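Local coordinates for beta-lactamase Rm3 (Uncultured bacterium, PDB 5IQK), which probably hydrolyses beta-lactam antibiotics as a zinc-dependent subclass B3 metallo-beta-lactamase, opening the beta-lactam ring, at residues 116-119 and 120-124; 187-191 and 192-196; 202-205 and 206-210; 262-265 and 266-269. All coordinates share one frame; numbering follows the deposited sequence.

Interaction 1. Residues 116-119 and 120-124. With ZN (zinc ion), chain F.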
loop_
_atom_site.group_PDB
_atom_site.type_symbol
_atom_site.label_atom_id
_atom_site.label_comp_id
_atom_site.label_asym_id
_atom_site.label_seq_id
_atom_site.Cartn_x
_atom_site.Cartn_y
_atom_site.Cartn_z
ATOM N N ASP A 116 0.977 -4.411 17.285
ATOM C CA ASP A 116 0.125 -4.510 16.103
ATOM C C ASP A 116 -1.284 -4.915 16.510
ATOM O O ASP A 116 -1.464 -5.817 17.342
ATOM C CB ASP A 116 0.703 -5.508 15.111
ATOM C CG ASP A 116 0.118 -5.353 13.717
ATOM O OD1 ASP A 116 0.834 -4.827 12.841
ATOM O OD2 ASP A 116 -1.050 -5.757 13.500
ATOM N N PRO A 117 -2.295 -4.236 15.954
ATOM C CA PRO A 117 -3.676 -4.631 16.275
ATOM C C PRO A 117 -3.974 -6.087 15.898
ATOM O O PRO A 117 -4.917 -6.665 16.458
ATOM C CB PRO A 117 -4.521 -3.658 15.443
ATOM C CG PRO A 117 -3.642 -2.448 15.295
ATOM C CD PRO A 117 -2.240 -2.989 15.178
ATOM N N GLN A 118 -3.172 -6.679 15.012
ATOM C CA GLN A 118 -3.374 -8.079 14.642
ATOM C C GLN A 118 -2.229 -9.006 15.065
ATOM O O GLN A 118 -2.067 -10.107 14.523
ATOM C CB GLN A 118 -3.639 -8.182 13.139
ATOM C CG GLN A 118 -4.858 -7.367 12.739
ATOM C CD GLN A 118 -5.195 -7.473 11.267
ATOM O OE1 GLN A 118 -5.348 -6.453 10.584
ATOM N NE2 GLN A 118 -5.341 -8.697 10.777
ATOM N N TYR A 119 -1.486 -8.589 16.094
ATOM C CA TYR A 119 -0.477 -9.448 16.714
ATOM C C TYR A 119 -1.119 -10.759 17.164
ATOM O O TYR A 119 -2.231 -10.725 17.654
ATOM C CB TYR A 119 0.147 -8.739 17.928
ATOM C CG TYR A 119 1.178 -9.564 18.651
ATOM C CD1 TYR A 119 0.918 -10.102 19.924
ATOM C CD2 TYR A 119 2.414 -9.818 18.067
ATOM C CE1 TYR A 119 1.878 -10.851 20.585
ATOM C CE2 TYR A 119 3.378 -10.552 18.719
ATOM C CZ TYR A 119 3.103 -11.080 19.973
ATOM O OH TYR A 119 4.068 -11.821 20.614
ATOM N N HIS A 120 -0.442 -11.895 16.969
ATOM C CA HIS A 120 -0.950 -13.203 17.420
ATOM C C HIS A 120 -2.106 -13.693 16.546
ATOM O O HIS A 120 -2.690 -14.736 16.833
ATOM C CB HIS A 120 -1.406 -13.137 18.909
ATOM C CG HIS A 120 -1.355 -14.443 19.636
ATOM N ND1 HIS A 120 -2.074 -14.676 20.793
ATOM C CD2 HIS A 120 -0.649 -15.574 19.398
ATOM C CE1 HIS A 120 -1.818 -15.896 21.226
ATOM N NE2 HIS A 120 -0.955 -16.461 20.401
ATOM N N ALA A 121 -2.435 -12.960 15.479
ATOM C CA ALA A 121 -3.613 -13.288 14.679
ATOM C C ALA A 121 -3.314 -13.317 13.178
ATOM O O ALA A 121 -4.234 -13.309 12.365
ATOM C CB ALA A 121 -4.746 -12.292 14.963
ATOM N N LEU A 122 -2.033 -13.366 12.829
ATOM C CA LEU A 122 -1.617 -13.500 11.424
ATOM C C LEU A 122 -0.474 -14.508 11.313
ATOM O O LEU A 122 0.310 -14.668 12.249
ATOM C CB LEU A 122 -1.204 -12.135 10.852
ATOM C CG LEU A 122 -2.312 -11.099 10.601
ATOM C CD1 LEU A 122 -1.745 -9.749 10.187
ATOM C CD2 LEU A 122 -3.311 -11.595 9.572
ATOM N N PRO A 123 -0.365 -15.195 10.166
ATOM C CA PRO A 123 0.735 -16.148 9.994
ATOM C C PRO A 123 2.082 -15.457 9.827
ATOM O O PRO A 123 2.116 -14.284 9.440
ATOM C CB PRO A 123 0.366 -16.894 8.702
ATOM C CG PRO A 123 -1.066 -16.528 8.396
ATOM C CD PRO A 123 -1.269 -15.174 9.005
ATOM N N LYS A 124 3.172 -16.167 10.105
ATOM C CA LYS A 124 4.506 -15.660 9.774
ATOM C C LYS A 124 4.661 -15.649 8.255
ATOM O O LYS A 124 3.982 -16.410 7.560
ATOM C CB LYS A 124 5.601 -16.519 10.406
ATOM C CG LYS A 124 5.542 -16.582 11.925
ATOM C CD LYS A 124 6.609 -17.498 12.506
ATOM C CE LYS A 124 6.415 -17.667 14.011
ATOM N NZ LYS A 124 7.596 -18.271 14.700
HETATM ZN ZN ZN F . -3.412 -13.365 22.001
HETATM O O HOH W 1 -6.079 -11.364 11.730
HETATM O O HOH W 2 -4.877 -12.795 20.671
#
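Two overlapping beta turns, in the loop between helix 101-109 and strand 131-133, bring Gln118 against Ala121 and Leu122. The first, a type I turn from Asp116 to Tyr119, is braced by an Asx turn in which Asp116 OD2 accepts from Gln118 N at 2.8 Å through the lone pair directed away from OD1. The same oxygen is hydrogen-bonded to His79 NE2. As His79 is a zinc ligand, Asp116 is a second-shell residue that ties this loop to the metal site, and aspartate suits the place because its short carboxylate can serve backbone and imidazole together.

The second turn is type II and is closed by Ala121 N donating to Gln118 O at 3.0 Å. Its third position holds His120, whose positive phi of 73° is what this turn type requires there. Within the same bend, Gln118 and Leu122 meet: Gln118 CB lies 3.8 Å from Leu122 CD1, and beyond it the extended chain carries NE2 across the leucine, 3.7 Å from Leu122 CD2. Water 1 accepts from Gln118 NE2 at 2.9 Å and donates to Ala121 O at 2.8 Å, a bridge that gives the amide a polar partner while CB and the NE2 end rest against the leucine.

His120 turns outward with CG anti to its backbone N (chi1 -154°), and ND1 binds a surface zinc ion at 2.2 Å; water 2 is a further ligand, at 2.1 Å. This zinc is distinct from the one held by His77, His79 and His155. The whole is two overlapping turns, type I then type II, the first reinforced by an Asx turn, flanking a metallo-beta-lactamase zinc site.

Interaction 2. Residues 187-191 and 192-196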
loop_
_atom_site.group_PDB
_atom_site.type_symbol
_atom_site.label_atom_id
_atom_site.label_comp_id
_atom_site.label_asym_id
_atom_site.label_seq_id
_atom_site.Cartn_x
_atom_site.Cartn_y
_atom_site.Cartn_z
ATOM N N PRO A 187 -10.124 -9.674 17.225
ATOM C CA PRO A 187 -11.140 -9.410 18.245
ATOM C C PRO A 187 -10.506 -9.210 19.617
ATOM O O PRO A 187 -9.524 -9.871 19.963
ATOM C CB PRO A 187 -12.017 -10.669 18.208
ATOM C CG PRO A 187 -11.890 -11.142 16.786
ATOM C CD PRO A 187 -10.429 -10.885 16.441
ATOM N N GLY A 188 -11.042 -8.269 20.374
ATOM C CA GLY A 188 -10.542 -8.030 21.714
ATOM C C GLY A 188 -9.553 -6.884 21.809
ATOM O O GLY A 188 -9.424 -6.292 22.873
ATOM N N PHE A 189 -8.865 -6.566 20.705
ATOM C CA PHE A 189 -7.968 -5.407 20.668
ATOM C C PHE A 189 -8.790 -4.136 20.749
ATOM O O PHE A 189 -9.853 -4.056 20.135
ATOM C CB PHE A 189 -7.117 -5.404 19.393
ATOM C CG PHE A 189 -6.236 -4.184 19.255
ATOM C CD1 PHE A 189 -4.978 -4.160 19.835
ATOM C CD2 PHE A 189 -6.676 -3.060 18.563
ATOM C CE1 PHE A 189 -4.155 -3.045 19.720
ATOM C CE2 PHE A 189 -5.856 -1.938 18.428
ATOM C CZ PHE A 189 -4.600 -1.931 19.022
ATOM N N LYS A 190 -8.310 -3.154 21.515
ATOM C CA LYS A 190 -9.017 -1.889 21.667
ATOM C C LYS A 190 -8.136 -0.721 21.224
ATOM O O LYS A 190 -7.101 -0.426 21.829
ATOM C CB LYS A 190 -9.492 -1.712 23.111
ATOM C CG LYS A 190 -10.552 -2.736 23.525
ATOM C CD LYS A 190 -11.575 -2.167 24.500
ATOM C CE LYS A 190 -12.441 -3.278 25.080
ATOM N NZ LYS A 190 -13.480 -2.783 26.037
ATOM N N PHE A 191 -8.533 -0.082 20.132
ATOM C CA PHE A 191 -7.825 1.109 19.665
ATOM C C PHE A 191 -7.811 2.213 20.725
ATOM O O PHE A 191 -6.873 3.019 20.803
ATOM C CB PHE A 191 -8.463 1.625 18.385
ATOM C CG PHE A 191 -8.101 0.819 17.178
ATOM C CD1 PHE A 191 -6.988 1.149 16.417
ATOM C CD2 PHE A 191 -8.865 -0.282 16.811
ATOM C CE1 PHE A 191 -6.644 0.395 15.297
ATOM C CE2 PHE A 191 -8.538 -1.036 15.681
ATOM C CZ PHE A 191 -7.420 -0.704 14.941
ATOM N N SER A 192 -8.856 2.233 21.543
ATOM C CA SER A 192 -9.020 3.261 22.560
ATOM C C SER A 192 -8.330 2.899 23.875
ATOM O O SER A 192 -8.295 3.718 24.790
ATOM C CB SER A 192 -10.510 3.525 22.821
ATOM O OG SER A 192 -11.162 2.375 23.345
ATOM N N ALA A 193 -7.781 1.692 23.985
ATOM C CA ALA A 193 -7.244 1.271 25.279
ATOM C C ALA A 193 -6.176 0.190 25.171
ATOM O O ALA A 193 -6.172 -0.761 25.935
ATOM C CB ALA A 193 -8.387 0.790 26.192
ATOM N N SER A 194 -5.259 0.340 24.230
ATOM C CA SER A 194 -4.181 -0.631 24.083
ATOM C C SER A 194 -2.972 -0.234 24.920
ATOM O O SER A 194 -2.485 0.889 24.790
ATOM C CB SER A 194 -3.767 -0.747 22.608
ATOM O OG SER A 194 -2.648 -1.609 22.467
ATOM N N SER A 195 -2.455 -1.147 25.740
ATOM C CA SER A 195 -1.261 -0.832 26.516
ATOM C C SER A 195 -0.007 -0.955 25.643
ATOM O O SER A 195 1.010 -0.305 25.913
ATOM C CB SER A 195 -1.138 -1.759 27.724
ATOM O OG SER A 195 -1.158 -3.117 27.307
ATOM N N GLU A 196 -0.088 -1.770 24.592
ATOM C CA GLU A 196 1.046 -1.972 23.680
ATOM C C GLU A 196 1.069 -0.936 22.572
ATOM O O GLU A 196 2.140 -0.565 22.080
ATOM C CB GLU A 196 1.013 -3.382 23.071
ATOM C CG GLU A 196 1.141 -4.485 24.112
ATOM C CD GLU A 196 2.515 -4.531 24.754
ATOM O OE1 GLU A 196 2.592 -4.858 25.954
ATOM O OE2 GLU A 196 3.517 -4.237 24.066
#
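Lys190 and Ala193 meet at the two ends of a type I beta turn, whose backbone bond runs from Ala193 N to Lys190 O at 3.1 Å. Lys190 CB also approaches Ala193 CB at 4.1 Å; the small alanine fits beside the lysine stem.

The contacts of the aromatic rings gather round Phe189. Its CE1 touches Ser194 CB at 3.7 Å, and the serine hydroxyl OG comes closer still, 3.4 Å from CE1. On another side the ring lays CE2 over the centre of the Phe191 ring, 3.6 Å above its plane, so the edge of Phe189 points into the face of Phe191.

The polar groups are tied to neighbouring elements. Ser194 OG, anti to its own N (chi1 175°), is hydrogen-bonded to Tyr197 N and only weakly to Glu196 N. Both Ser192 OG and Phe191 N bond to the carboxylate of Glu268 on helix 249-269. The serines, with short side chains, spend their hydroxyls on nearby backbone and on the helix, so polar bonds to these neighbours fix the turn, while the buried phenylalanines pack together.

Interaction 3. Residues 202-205 and 206-210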
loop_
_atom_site.group_PDB
_atom_site.type_symbol
_atom_site.label_atom_id
_atom_site.label_comp_id
_atom_site.label_asym_id
_atom_site.label_seq_id
_atom_site.Cartn_x
_atom_site.Cartn_y
_atom_site.Cartn_z
ATOM N N ALA A 202 -4.138 8.755 18.434
ATOM C CA ALA A 202 -3.379 9.923 17.995
ATOM C C ALA A 202 -2.811 9.682 16.590
ATOM O O ALA A 202 -2.829 10.574 15.734
ATOM C CB ALA A 202 -2.271 10.237 18.981
ATOM N N ASP A 203 -2.311 8.472 16.357
ATOM C CA ASP A 203 -1.816 8.102 15.021
ATOM C C ASP A 203 -2.892 8.203 13.939
ATOM O O ASP A 203 -2.666 8.823 12.886
ATOM C CB ASP A 203 -1.263 6.676 15.026
ATOM C CG ASP A 203 0.145 6.594 15.553
ATOM O OD1 ASP A 203 0.713 7.647 15.894
ATOM O OD2 ASP A 203 0.673 5.469 15.644
ATOM N N LEU A 204 -4.047 7.588 14.186
ATOM C CA LEU A 204 -5.140 7.624 13.215
ATOM C C LEU A 204 -5.593 9.050 12.919
ATOM O O LEU A 204 -5.759 9.409 11.753
ATOM C CB LEU A 204 -6.330 6.788 13.701
ATOM C CG LEU A 204 -6.271 5.264 13.544
ATOM C CD1 LEU A 204 -7.376 4.605 14.355
ATOM C CD2 LEU A 204 -6.375 4.854 12.074
ATOM N N ARG A 205 -5.784 9.864 13.957
ATOM C CA ARG A 205 -6.219 11.241 13.748
ATOM C C ARG A 205 -5.217 12.049 12.934
ATOM O O ARG A 205 -5.605 12.827 12.068
ATOM C CB ARG A 205 -6.474 11.967 15.078
ATOM C CG ARG A 205 -7.455 11.284 16.010
ATOM C CD ARG A 205 -8.871 11.410 15.486
ATOM N NE ARG A 205 -9.850 10.805 16.384
ATOM C CZ ARG A 205 -11.084 10.487 16.016
ATOM N NH1 ARG A 205 -11.478 10.717 14.767
ATOM N NH2 ARG A 205 -11.920 9.933 16.888
ATOM N N HIS A 206 -3.930 11.883 13.226
ATOM C CA HIS A 206 -2.915 12.654 12.532
ATOM C C HIS A 206 -2.782 12.143 11.083
ATOM O O HIS A 206 -2.489 12.924 10.171
ATOM C CB HIS A 206 -1.582 12.618 13.290
ATOM C CG HIS A 206 -0.540 13.543 12.732
ATOM N ND1 HIS A 206 -0.506 14.887 13.037
ATOM C CD2 HIS A 206 0.520 13.317 11.918
ATOM C CE1 HIS A 206 0.512 15.454 12.413
ATOM N NE2 HIS A 206 1.157 14.521 11.737
ATOM N N SER A 207 -2.957 10.839 10.886
ATOM C CA SER A 207 -2.945 10.249 9.538
ATOM C C SER A 207 -4.116 10.765 8.709
ATOM O O SER A 207 -3.945 11.086 7.534
ATOM C CB SER A 207 -2.979 8.715 9.598
ATOM O OG SER A 207 -1.746 8.227 10.095
ATOM N N PHE A 208 -5.299 10.840 9.318
ATOM C CA PHE A 208 -6.465 11.459 8.671
ATOM C C PHE A 208 -6.133 12.875 8.182
ATOM O O PHE A 208 -6.472 13.258 7.059
ATOM C CB PHE A 208 -7.668 11.514 9.622
ATOM C CG PHE A 208 -8.221 10.161 10.023
ATOM C CD1 PHE A 208 -7.924 9.010 9.311
ATOM C CD2 PHE A 208 -9.065 10.062 11.116
ATOM C CE1 PHE A 208 -8.445 7.776 9.694
ATOM C CE2 PHE A 208 -9.596 8.841 11.500
ATOM C CZ PHE A 208 -9.291 7.692 10.793
ATOM N N GLU A 209 -5.473 13.653 9.039
ATOM C CA GLU A 209 -5.074 15.011 8.715
ATOM C C GLU A 209 -4.072 15.034 7.564
ATOM O O GLU A 209 -4.162 15.863 6.668
ATOM C CB GLU A 209 -4.440 15.665 9.939
ATOM C CG GLU A 209 -5.377 15.902 11.106
ATOM C CD GLU A 209 -4.626 16.158 12.396
ATOM O OE1 GLU A 209 -3.385 16.262 12.340
ATOM O OE2 GLU A 209 -5.277 16.299 13.451
ATOM N N THR A 210 -3.109 14.118 7.618
ATOM C CA THR A 210 -2.044 14.045 6.624
ATOM C C THR A 210 -2.591 13.710 5.246
ATOM O O THR A 210 -2.307 14.396 4.260
ATOM C CB THR A 210 -0.999 12.982 7.006
ATOM O OG1 THR A 210 -0.292 13.407 8.175
ATOM C CG2 THR A 210 -0.003 12.771 5.869
#
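Leu204 and Phe208 stand one helical turn apart on helix 200-212, and both backbone and side chains join them. The hydrogen bonds of the main chain follow the regular i to i+4 pattern. His206 N donates to Ala202 O at 3.0 Å, Ser207 N to Asp203 O at 2.9 Å, Phe208 N to Leu204 O at 2.9 Å and Glu209 N to Arg205 O at 3.1 Å.

Side-chain polar contacts are fewer. Ser207 OG lies 3.0 Å from Asp203 O and is hydrogen-bonded to Pro153 O in the adjoining loop. A serine suits this buried position because its short hydroxyl, held close to the helix, reaches that loop. Asp203 sends its carboxylate to Tyr197 OH and Asn199 ND2, near the start of the helix.

The ring contacts centre on Phe208. With chi2 at -17°, its face turns over the helix backbone, and Leu204 O sits 3.1 Å above the ring plane, offset toward the rim. The far end reaches back along the helix in an apolar contact, CZ lying 4.2 Å from Leu204 CB. Phe208 packs also on Val254 and Arg258 of helix 249-269, and Leu204 on Phe191. Buried leucine and phenylalanine spaced i, i+4 form the inner stripe of an amphipathic helix, here the connection of a beta-alpha-beta unit between strands 171-178 and 218-221.

Interaction 4. Residues 262-265 and 266-269; sequences DSRL and DQEK
Arg264 reaches forward one helical turn to Glu268, and its side chain can be followed atom by atom. CB leaves the backbone pointing away from residues 266-269, with CG anti to the backbone N (chi1 170°). The bend at chi2, 62°, then swings the chain back toward the later turn: CG lies 3.9 Å from Glu268 OE2 and CD 3.7 Å from the same oxygen. At NE the approach becomes a salt bridge, NE donating to Glu268 OE2 at 2.7 Å. The oxygen lies close to the guanidinium plane, at its edge, and uses the lone pair directed away from OE1, while the carboxylate plane is turned 58° from that of the guanidinium. CZ follows, 3.4 Å from Glu268 OE2. NH2 adds a weak bond to OE2 at 3.2 Å, and it also serves Ser185 OG and, weakly, Phe189 O.

Glu268 meets it from an extended chain, and both its oxygens also bond to the 187-196 loop. The concentration of donors would be expected to keep this carboxylate charged. An arginine is long enough to span the turn and still reach the loop, and a glutamate has two oxygens to share between helix and loop.

On the backbone, Glu268 N donates to Arg264 O at 2.9 Å, and Lys269 N to Leu265 O at 3.1 Å. Leu265 packs on Leu201 and Arg205 of helix 200-212. The arrangement is a classical i to i+4 arginine-glutamate salt bridge, set in the last turns of the C-terminal helix 249-269.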
loop_
_atom_site.group_PDB
_atom_site.type_symbol
_atom_site.label_atom_id
_atom_site.label_comp_id
_atom_site.label_asym_id
_atom_site.label_seq_id
_atom_site.Cartn_x
_atom_site.Cartn_y
_atom_site.Cartn_z
ATOM N N ASP A 262 -15.385 6.081 13.988
ATOM C CA ASP A 262 -16.462 6.487 14.895
ATOM C C ASP A 262 -17.299 5.295 15.338
ATOM O O ASP A 262 -17.646 5.167 16.516
ATOM C CB ASP A 262 -17.380 7.522 14.242
ATOM C CG ASP A 262 -16.707 8.865 14.039
ATOM O OD1 ASP A 262 -15.742 9.166 14.773
ATOM O OD2 ASP A 262 -17.157 9.626 13.154
ATOM N N SER A 263 -17.611 4.422 14.388
ATOM C CA SER A 263 -18.382 3.217 14.680
ATOM C C SER A 263 -17.608 2.273 15.574
ATOM O O SER A 263 -18.171 1.663 16.484
ATOM C CB SER A 263 -18.764 2.485 13.394
ATOM O OG SER A 263 -19.706 3.228 12.656
ATOM N N ARG A 264 -16.321 2.131 15.279
ATOM C CA ARG A 264 -15.454 1.231 16.024
ATOM C C ARG A 264 -15.338 1.673 17.481
ATOM O O ARG A 264 -15.502 0.860 18.398
ATOM C CB ARG A 264 -14.071 1.168 15.359
ATOM C CG ARG A 264 -13.000 0.450 16.170
ATOM C CD ARG A 264 -13.354 -0.999 16.420
ATOM N NE ARG A 264 -12.348 -1.647 17.252
ATOM C CZ ARG A 264 -11.623 -2.693 16.887
ATOM N NH1 ARG A 264 -11.805 -3.242 15.690
ATOM N NH2 ARG A 264 -10.725 -3.196 17.730
ATOM N N LEU A 265 -15.083 2.963 17.688
ATOM C CA LEU A 265 -14.998 3.523 19.042
ATOM C C LEU A 265 -16.305 3.384 19.802
ATOM O O LEU A 265 -16.303 3.167 21.012
ATOM C CB LEU A 265 -14.577 4.992 18.989
ATOM C CG LEU A 265 -13.149 5.159 18.467
ATOM C CD1 LEU A 265 -12.727 6.629 18.430
ATOM C CD2 LEU A 265 -12.189 4.327 19.310
ATOM N N ASP A 266 -17.426 3.514 19.103
ATOM C CA ASP A 266 -18.710 3.314 19.754
ATOM C C ASP A 266 -18.842 1.858 20.211
ATOM O O ASP A 266 -19.311 1.595 21.313
ATOM C CB ASP A 266 -19.865 3.707 18.832
ATOM C CG ASP A 266 -21.216 3.453 19.459
ATOM O OD1 ASP A 266 -21.571 4.162 20.428
ATOM O OD2 ASP A 266 -21.921 2.537 18.987
ATOM N N GLN A 267 -18.394 0.918 19.384
ATOM C CA GLN A 267 -18.433 -0.501 19.754
ATOM C C GLN A 267 -17.506 -0.803 20.932
ATOM O O GLN A 267 -17.858 -1.589 21.806
ATOM C CB GLN A 267 -18.069 -1.378 18.548
ATOM C CG GLN A 267 -19.119 -1.362 17.436
ATOM C CD GLN A 267 -18.606 -1.930 16.115
ATOM O OE1 GLN A 267 -17.449 -2.339 16.008
ATOM N NE2 GLN A 267 -19.467 -1.943 15.100
ATOM N N GLU A 268 -16.334 -0.173 20.974
ATOM C CA GLU A 268 -15.388 -0.437 22.055
ATOM C C GLU A 268 -15.895 0.094 23.397
ATOM O O GLU A 268 -15.566 -0.452 24.457
ATOM C CB GLU A 268 -14.026 0.189 21.745
ATOM C CG GLU A 268 -13.342 -0.401 20.511
ATOM C CD GLU A 268 -11.872 -0.027 20.393
ATOM O OE1 GLU A 268 -11.369 0.756 21.226
ATOM O OE2 GLU A 268 -11.211 -0.525 19.454
ATOM N N LYS A 269 -16.686 1.163 23.357
ATOM C CA LYS A 269 -17.098 1.821 24.599
ATOM C C LYS A 269 -18.369 1.242 25.220
ATOM O O LYS A 269 -18.630 1.465 26.403
ATOM C CB LYS A 269 -17.287 3.325 24.371
ATOM C CG LYS A 269 -16.003 4.091 24.047
ATOM C CD LYS A 269 -14.962 3.975 25.156
ATOM C CE LYS A 269 -13.654 4.652 24.758
ATOM N NZ LYS A 269 -12.604 4.535 25.811
#

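How the interactions relate
From the N terminus the four contacts follow in series, each within one continuous stretch, so none nests in or crosses another. Interaction 1 shapes the loop before strand 131-133, and interaction 2 the loop between strand 171-178 and helix 200-212; they meet where Pro117 CB packs on Phe189 CE2 at 3.7 Å. Interaction 3 lies on the helix that follows, touching interaction 2 through Leu204 and Phe191. Interaction 4 lies on helix 249-269, far along the chain, yet its centre is about 12 Å from that of interaction 2. The 187-196 loop therefore sits at the hub, linking the loop beside the zinc site to the two helices, which themselves touch between Arg205 and Leu265.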